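Local coordinates for protein aminotransferase, class III (Thermomicrobium roseum, PDB 6IO1) that probably transfers amino groups with pyridoxal 5'-phosphate as cofactor, acting as a thermostable (S)-enantioselective omega-transaminase, at residues I65-A76 / V333-E344. Numbering follows the deposited sequence.
Sequences IGHGRRELAEAA and VALRNLDILLAE
Leu72 packs against Val333 where helix 70-76 runs nearly antiparallel to helix 333-344, the axes 8.8 Å apart at 155°. The Leu72 side chain is a knob in a hole formed by Val333, Arg336, Asn337 and Ile340. Leu72 CD1 lies 3.7 Å from Ile340 CD1. Ala76 CB adds to this layer by touching Val333 CG2. From the loop before the helix, the Ile65 side chain crosses that of Ile340 at about a right angle, CD1 to CD1. Asn337 OD1 also touches Ile65, but its hydrogen bond is to Ser293.

Arg69, the N-cap residue, bends at chi2 (-84°) and meets Glu344 end-on. Arg69 NH1 donates to Glu344 OE2 at 3.0 Å, and Arg69 NH2 to Glu344 OE1 at 3.1 Å, both on the syn side. NE and NH2 also grip Ile65 O side-on. Ile340 CG2 sits over one face of the Arg69 guanidinium, 3.5 Å above its plane and offset toward the rim. A leucine at Arg69 would probably leave Glu344 without its cationic mate and Ile65 O without both these donors. Farther along, a water links Glu71 O to Arg336 NE.

The contact thus joins a buried apolar layer to a charged clasp, whose arginine ties the 65-69 loop to Glu344 on the 333-344 segment.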
ATOM      1  N   ILE B  65      10.729  17.248   6.960  1.00 13.39           N
ATOM      2  CA  ILE B  65      11.677  18.302   6.601  1.00 15.32           C
ATOM      3  C   ILE B  65      10.996  19.517   5.985  1.00 15.07           C
ATOM      4  O   ILE B  65      11.687  20.463   5.584  1.00 16.22           O
ATOM      5  CB  ILE B  65      12.776  17.792   5.644  1.00 15.01           C
ATOM      6  CG1 ILE B  65      12.214  17.548   4.242  1.00 15.45           C
ATOM      7  CG2 ILE B  65      13.433  16.539   6.203  1.00 16.20           C
ATOM      8  CD1 ILE B  65      13.284  17.275   3.203  1.00 15.22           C
ATOM      9  N   GLY B  66       9.669  19.525   5.901  1.00 14.33           N
ATOM     10  CA  GLY B  66       8.943  20.669   5.393  1.00 15.98           C
ATOM     11  C   GLY B  66       8.702  20.604   3.895  1.00 13.51           C
ATOM     12  O   GLY B  66       9.259  19.779   3.168  1.00 14.96           O
ATOM     13  N   HIS B  67       7.842  21.507   3.434  1.00 14.93           N
ATOM     14  CA  HIS B  67       7.485  21.568   2.027  1.00 15.52           C
ATOM     15  C   HIS B  67       8.533  22.350   1.236  1.00 15.40           C
ATOM     16  O   HIS B  67       9.327  23.118   1.787  1.00 16.67           O
ATOM     17  CB  HIS B  67       6.117  22.228   1.840  1.00 15.93           C
ATOM     18  CG  HIS B  67       5.001  21.555   2.580  1.00 13.71           C
ATOM     19  ND1 HIS B  67       4.446  20.362   2.168  1.00 13.98           N
ATOM     20  CD2 HIS B  67       4.322  21.923   3.691  1.00 13.45           C
ATOM     21  CE1 HIS B  67       3.480  20.019   3.001  1.00 13.12           C
ATOM     22  NE2 HIS B  67       3.384  20.948   3.934  1.00 14.74           N
ATOM     23  N   GLY B  68       8.524  22.141  -0.080  1.00 16.91           N
ATOM     24  CA  GLY B  68       9.298  22.959  -0.993  1.00 19.37           C
ATOM     25  C   GLY B  68      10.776  22.664  -1.099  1.00 19.06           C
ATOM     26  O   GLY B  68      11.538  23.543  -1.510  1.00 21.67           O
ATOM     27  N   ARG B  69      11.213  21.457  -0.751  1.00 18.30           N
ATOM     28  CA  ARG B  69      12.627  21.108  -0.845  1.00 18.16           C
ATOM     29  C   ARG B  69      12.944  20.699  -2.280  1.00 16.86           C
ATOM     30  O   ARG B  69      12.583  19.600  -2.715  1.00 16.75           O
ATOM     31  CB  ARG B  69      12.968  19.996   0.142  1.00 17.98           C
ATOM     32  CG  ARG B  69      12.703  20.378   1.588  1.00 19.55           C
ATOM     33  CD  ARG B  69      13.872  21.144   2.185  1.00 21.63           C
ATOM     34  NE  ARG B  69      13.783  21.215   3.641  1.00 22.53           N
ATOM     35  CZ  ARG B  69      14.809  21.483   4.441  1.00 25.43           C
ATOM     36  NH1 ARG B  69      16.012  21.709   3.931  1.00 22.08           N
ATOM     37  NH2 ARG B  69      14.632  21.526   5.755  1.00 21.59           N
ATOM     38  N   ARG B  70      13.619  21.587  -3.015  1.00 16.68           N
ATOM     39  CA  ARG B  70      13.958  21.314  -4.407  1.00 18.31           C
ATOM     40  C   ARG B  70      14.940  20.160  -4.558  1.00 16.10           C
ATOM     41  O   ARG B  70      15.001  19.555  -5.634  1.00 16.73           O
ATOM     42  CB  ARG B  70      14.522  22.576  -5.067  1.00 21.96           C
ATOM     43  CG  ARG B  70      13.506  23.703  -5.175  1.00 25.36           C
ATOM     44  CD  ARG B  70      13.827  24.666  -6.309  1.00 27.89           C
ATOM     45  NE  ARG B  70      15.220  25.104  -6.303  1.00 28.93           N
ATOM     46  CZ  ARG B  70      15.899  25.452  -7.392  1.00 31.52           C
ATOM     47  NH1 ARG B  70      15.320  25.400  -8.584  1.00 33.34           N
ATOM     48  NH2 ARG B  70      17.161  25.841  -7.290  1.00 34.48           N
ATOM     49  N   GLU B  71      15.724  19.857  -3.521  1.00 17.65           N
ATOM     50  CA  GLU B  71      16.663  18.740  -3.600  1.00 16.72           C
ATOM     51  C   GLU B  71      15.937  17.422  -3.838  1.00 16.30           C
ATOM     52  O   GLU B  71      16.362  16.607  -4.669  1.00 17.27           O
ATOM     53  CB  GLU B  71      17.499  18.670  -2.322  1.00 20.52           C
ATOM     54  CG  GLU B  71      18.350  19.905  -2.064  1.00 22.34           C
ATOM     55  CD  GLU B  71      17.665  20.909  -1.153  1.00 26.01           C
ATOM     56  OE1 GLU B  71      16.421  21.008  -1.201  1.00 25.16           O
ATOM     57  OE2 GLU B  71      18.372  21.600  -0.390  1.00 31.09           O
ATOM     58  N   LEU B  72      14.832  17.197  -3.125  1.00 15.39           N
ATOM     59  CA  LEU B  72      14.073  15.963  -3.298  1.00 15.45           C
ATOM     60  C   LEU B  72      13.428  15.907  -4.678  1.00 15.03           C
ATOM     61  O   LEU B  72      13.381  14.842  -5.308  1.00 15.91           O
ATOM     62  CB  LEU B  72      13.020  15.839  -2.193  1.00 14.82           C
ATOM     63  CG  LEU B  72      13.454  15.207  -0.863  1.00 15.37           C
ATOM     64  CD1 LEU B  72      14.700  15.868  -0.284  1.00 15.53           C
ATOM     65  CD2 LEU B  72      12.325  15.250   0.149  1.00 14.91           C
ATOM     66  N   ALA B  73      12.934  17.049  -5.165  1.00 15.32           N
ATOM     67  CA  ALA B  73      12.378  17.102  -6.512  1.00 16.82           C
ATOM     68  C   ALA B  73      13.434  16.761  -7.555  1.00 17.58           C
ATOM     69  O   ALA B  73      13.159  16.035  -8.517  1.00 15.55           O
ATOM     70  CB  ALA B  73      11.782  18.484  -6.781  1.00 17.43           C
ATOM     71  N   GLU B  74      14.653  17.283  -7.383  1.00 16.35           N
ATOM     72  CA  GLU B  74      15.727  16.985  -8.325  1.00 17.29           C
ATOM     73  C   GLU B  74      16.126  15.518  -8.268  1.00 16.69           C
ATOM     74  O   GLU B  74      16.401  14.902  -9.304  1.00 18.13           O
ATOM     75  CB  GLU B  74      16.936  17.880  -8.041  1.00 19.02           C
ATOM     76  CG  GLU B  74      18.238  17.390  -8.662  1.00 22.29           C
ATOM     77  CD  GLU B  74      18.223  17.412 -10.181  1.00 26.65           C
ATOM     78  OE1 GLU B  74      17.330  18.057 -10.770  1.00 26.97           O
ATOM     79  OE2 GLU B  74      19.108  16.775 -10.790  1.00 29.00           O
ATOM     80  N   ALA B  75      16.156  14.938  -7.067  1.00 17.43           N
ATOM     81  CA  ALA B  75      16.448  13.513  -6.950  1.00 17.93           C
ATOM     82  C   ALA B  75      15.400  12.685  -7.681  1.00 15.62           C
ATOM     83  O   ALA B  75      15.736  11.754  -8.428  1.00 16.01           O
ATOM     84  CB  ALA B  75      16.527  13.105  -5.480  1.00 17.26           C
ATOM     85  N   ALA B  76      14.121  13.019  -7.484  1.00 16.46           N
ATOM     86  CA  ALA B  76      13.052  12.301  -8.168  1.00 16.90           C
ATOM     87  C   ALA B  76      13.163  12.449  -9.680  1.00 15.68           C
ATOM     88  O   ALA B  76      13.004  11.472 -10.416  1.00 16.25           O
ATOM     89  CB  ALA B  76      11.691  12.794  -7.682  1.00 15.96           C
ATOM     90  N   VAL B 333      14.555   9.487  -3.374  1.00 13.93           N
ATOM     91  CA  VAL B 333      14.033  10.612  -2.606  1.00 12.61           C
ATOM     92  C   VAL B 333      14.276  10.391  -1.119  1.00 13.50           C
ATOM     93  O   VAL B 333      14.579  11.334  -0.380  1.00 15.65           O
ATOM     94  CB  VAL B 333      12.539  10.826  -2.918  1.00 12.76           C
ATOM     95  CG1 VAL B 333      11.920  11.812  -1.940  1.00 13.69           C
ATOM     96  CG2 VAL B 333      12.365  11.315  -4.347  1.00 13.31           C
ATOM     97  N   ALA B 334      14.152   9.144  -0.660  1.00 12.64           N
ATOM     98  CA  ALA B 334      14.427   8.830   0.738  1.00 13.85           C
ATOM     99  C   ALA B 334      15.886   9.082   1.086  1.00 12.48           C
ATOM    100  O   ALA B 334      16.193   9.577   2.174  1.00 15.22           O
ATOM    101  CB  ALA B 334      14.056   7.379   1.036  1.00 11.75           C
ATOM    102  N   LEU B 335      16.802   8.722   0.186  1.00 12.82           N
ATOM    103  CA  LEU B 335      18.218   8.973   0.432  1.00 15.51           C
ATOM    104  C   LEU B 335      18.493  10.467   0.560  1.00 16.02           C
ATOM    105  O   LEU B 335      19.204  10.903   1.475  1.00 17.10           O
ATOM    106  CB  LEU B 335      19.065   8.364  -0.686  1.00 15.71           C
ATOM    107  CG  LEU B 335      19.133   6.836  -0.743  1.00 14.65           C
ATOM    108  CD1 LEU B 335      19.855   6.378  -2.001  1.00 16.51           C
ATOM    109  CD2 LEU B 335      19.808   6.278   0.500  1.00 15.99           C
ATOM    110  N   ARG B 336      17.919  11.271  -0.339  1.00 14.75           N
ATOM    111  CA  ARG B 336      18.110  12.719  -0.248  1.00 16.10           C
ATOM    112  C   ARG B 336      17.479  13.286   1.024  1.00 15.01           C
ATOM    113  O   ARG B 336      18.063  14.154   1.694  1.00 16.05           O
ATOM    114  CB  ARG B 336      17.531  13.400  -1.487  1.00 16.56           C
ATOM    115  CG  ARG B 336      18.205  14.711  -1.846  1.00 19.83           C
ATOM    116  CD  ARG B 336      19.609  14.480  -2.376  1.00 20.93           C
ATOM    117  NE  ARG B 336      20.320  15.737  -2.584  1.00 21.69           N
ATOM    118  CZ  ARG B 336      21.015  16.364  -1.642  1.00 23.64           C
ATOM    119  NH1 ARG B 336      21.122  15.835  -0.431  1.00 22.56           N
ATOM    120  NH2 ARG B 336      21.629  17.507  -1.917  1.00 26.82           N
ATOM    121  N   ASN B 337      16.282  12.805   1.369  1.00 13.59           N
ATOM    122  CA  ASN B 337      15.608  13.244   2.583  1.00 13.85           C
ATOM    123  C   ASN B 337      16.428  12.906   3.818  1.00 14.60           C
ATOM    124  O   ASN B 337      16.501  13.701   4.759  1.00 15.34           O
ATOM    125  CB  ASN B 337      14.220  12.605   2.660  1.00 14.15           C
ATOM    126  CG  ASN B 337      13.448  13.031   3.889  1.00 12.85           C
ATOM    127  OD1 ASN B 337      13.078  14.194   4.030  1.00 15.48           O
ATOM    128  ND2 ASN B 337      13.197  12.085   4.784  1.00 13.08           N
ATOM    129  N   LEU B 338      17.031  11.716   3.842  1.00 15.88           N
ATOM    130  CA  LEU B 338      17.900  11.339   4.951  1.00 16.41           C
ATOM    131  C   LEU B 338      19.140  12.220   4.997  1.00 17.17           C
ATOM    132  O   LEU B 338      19.611  12.577   6.081  1.00 18.65           O
ATOM    133  CB  LEU B 338      18.289   9.866   4.835  1.00 16.88           C
ATOM    134  CG  LEU B 338      17.188   8.868   5.195  1.00 15.90           C
ATOM    135  CD1 LEU B 338      17.701   7.440   5.106  1.00 18.09           C
ATOM    136  CD2 LEU B 338      16.642   9.163   6.582  1.00 16.05           C
ATOM    137  N   ASP B 339      19.680  12.581   3.828  1.00 17.73           N
ATOM    138  CA  ASP B 339      20.801  13.515   3.798  1.00 18.30           C
ATOM    139  C   ASP B 339      20.436  14.807   4.514  1.00 17.82           C
ATOM    140  O   ASP B 339      21.171  15.283   5.388  1.00 18.22           O
ATOM    141  CB  ASP B 339      21.202  13.822   2.353  1.00 18.07           C
ATOM    142  CG  ASP B 339      21.822  12.639   1.647  1.00 20.25           C
ATOM    143  OD1 ASP B 339      22.206  11.669   2.331  1.00 22.89           O
ATOM    144  OD2 ASP B 339      21.930  12.681   0.405  1.00 22.75           O
ATOM    145  N   ILE B 340      19.272  15.364   4.176  1.00 15.32           N
ATOM    146  CA  ILE B 340      18.853  16.626   4.780  1.00 17.22           C
ATOM    147  C   ILE B 340      18.557  16.447   6.268  1.00 17.75           C
ATOM    148  O   ILE B 340      18.950  17.279   7.096  1.00 18.95           O
ATOM    149  CB  ILE B 340      17.647  17.206   4.022  1.00 16.38           C
ATOM    150  CG1 ILE B 340      18.053  17.560   2.591  1.00 17.10           C
ATOM    151  CG2 ILE B 340      17.101  18.431   4.740  1.00 17.30           C
ATOM    152  CD1 ILE B 340      16.923  18.097   1.747  1.00 21.55           C
ATOM    153  N   LEU B 341      17.861  15.367   6.628  1.00 16.63           N
ATOM    154  CA  LEU B 341      17.477  15.141   8.019  1.00 18.47           C
ATOM    155  C   LEU B 341      18.700  14.986   8.917  1.00 18.13           C
ATOM    156  O   LEU B 341      18.767  15.574  10.003  1.00 20.36           O
ATOM    157  CB  LEU B 341      16.578  13.905   8.109  1.00 17.45           C
ATOM    158  CG  LEU B 341      15.757  13.672   9.381  1.00 17.77           C
ATOM    159  CD1 LEU B 341      14.637  14.691   9.497  1.00 19.54           C
ATOM    160  CD2 LEU B 341      15.195  12.258   9.396  1.00 20.39           C
ATOM    161  N   LEU B 342      19.678  14.188   8.482  1.00 19.21           N
ATOM    162  CA  LEU B 342      20.890  13.993   9.271  1.00 20.80           C
ATOM    163  C   LEU B 342      21.744  15.254   9.303  1.00 21.08           C
ATOM    164  O   LEU B 342      22.250  15.643  10.361  1.00 23.50           O
ATOM    165  CB  LEU B 342      21.690  12.812   8.719  1.00 20.63           C
ATOM    166  CG  LEU B 342      20.995  11.449   8.733  1.00 19.98           C
ATOM    167  CD1 LEU B 342      21.840  10.409   8.014  1.00 21.16           C
ATOM    168  CD2 LEU B 342      20.690  11.007  10.156  1.00 21.81           C
ATOM    169  N   ALA B 343      21.930  15.902   8.146  1.00 19.58           N
ATOM    170  CA  ALA B 343      22.787  17.082   8.092  1.00 20.50           C
ATOM    171  C   ALA B 343      22.241  18.204   8.966  1.00 23.19           C
ATOM    172  O   ALA B 343      22.998  18.872   9.679  1.00 23.61           O
ATOM    173  CB  ALA B 343      22.943  17.553   6.646  1.00 20.23           C
ATOM    174  N   GLU B 344      20.929  18.420   8.932  1.00 20.59           N
ATOM    175  CA  GLU B 344      20.317  19.459   9.742  1.00 21.82           C
ATOM    176  C   GLU B 344      19.985  18.982  11.147  1.00 20.35           C
ATOM    177  O   GLU B 344      19.583  19.800  11.982  1.00 22.57           O
ATOM    178  CB  GLU B 344      19.057  19.989   9.048  1.00 23.15           C
ATOM    179  CG  GLU B 344      19.344  20.593   7.679  1.00 23.83           C
ATOM    180  CD  GLU B 344      18.119  21.210   7.030  1.00 23.62           C
ATOM    181  OE1 GLU B 344      17.048  21.228   7.671  1.00 23.48           O
ATOM    182  OE2 GLU B 344      18.232  21.677   5.877  1.00 24.40           O
TER
HETATM  183  O   HOH W   1      19.194  16.285  -5.105  1.00 22.25           O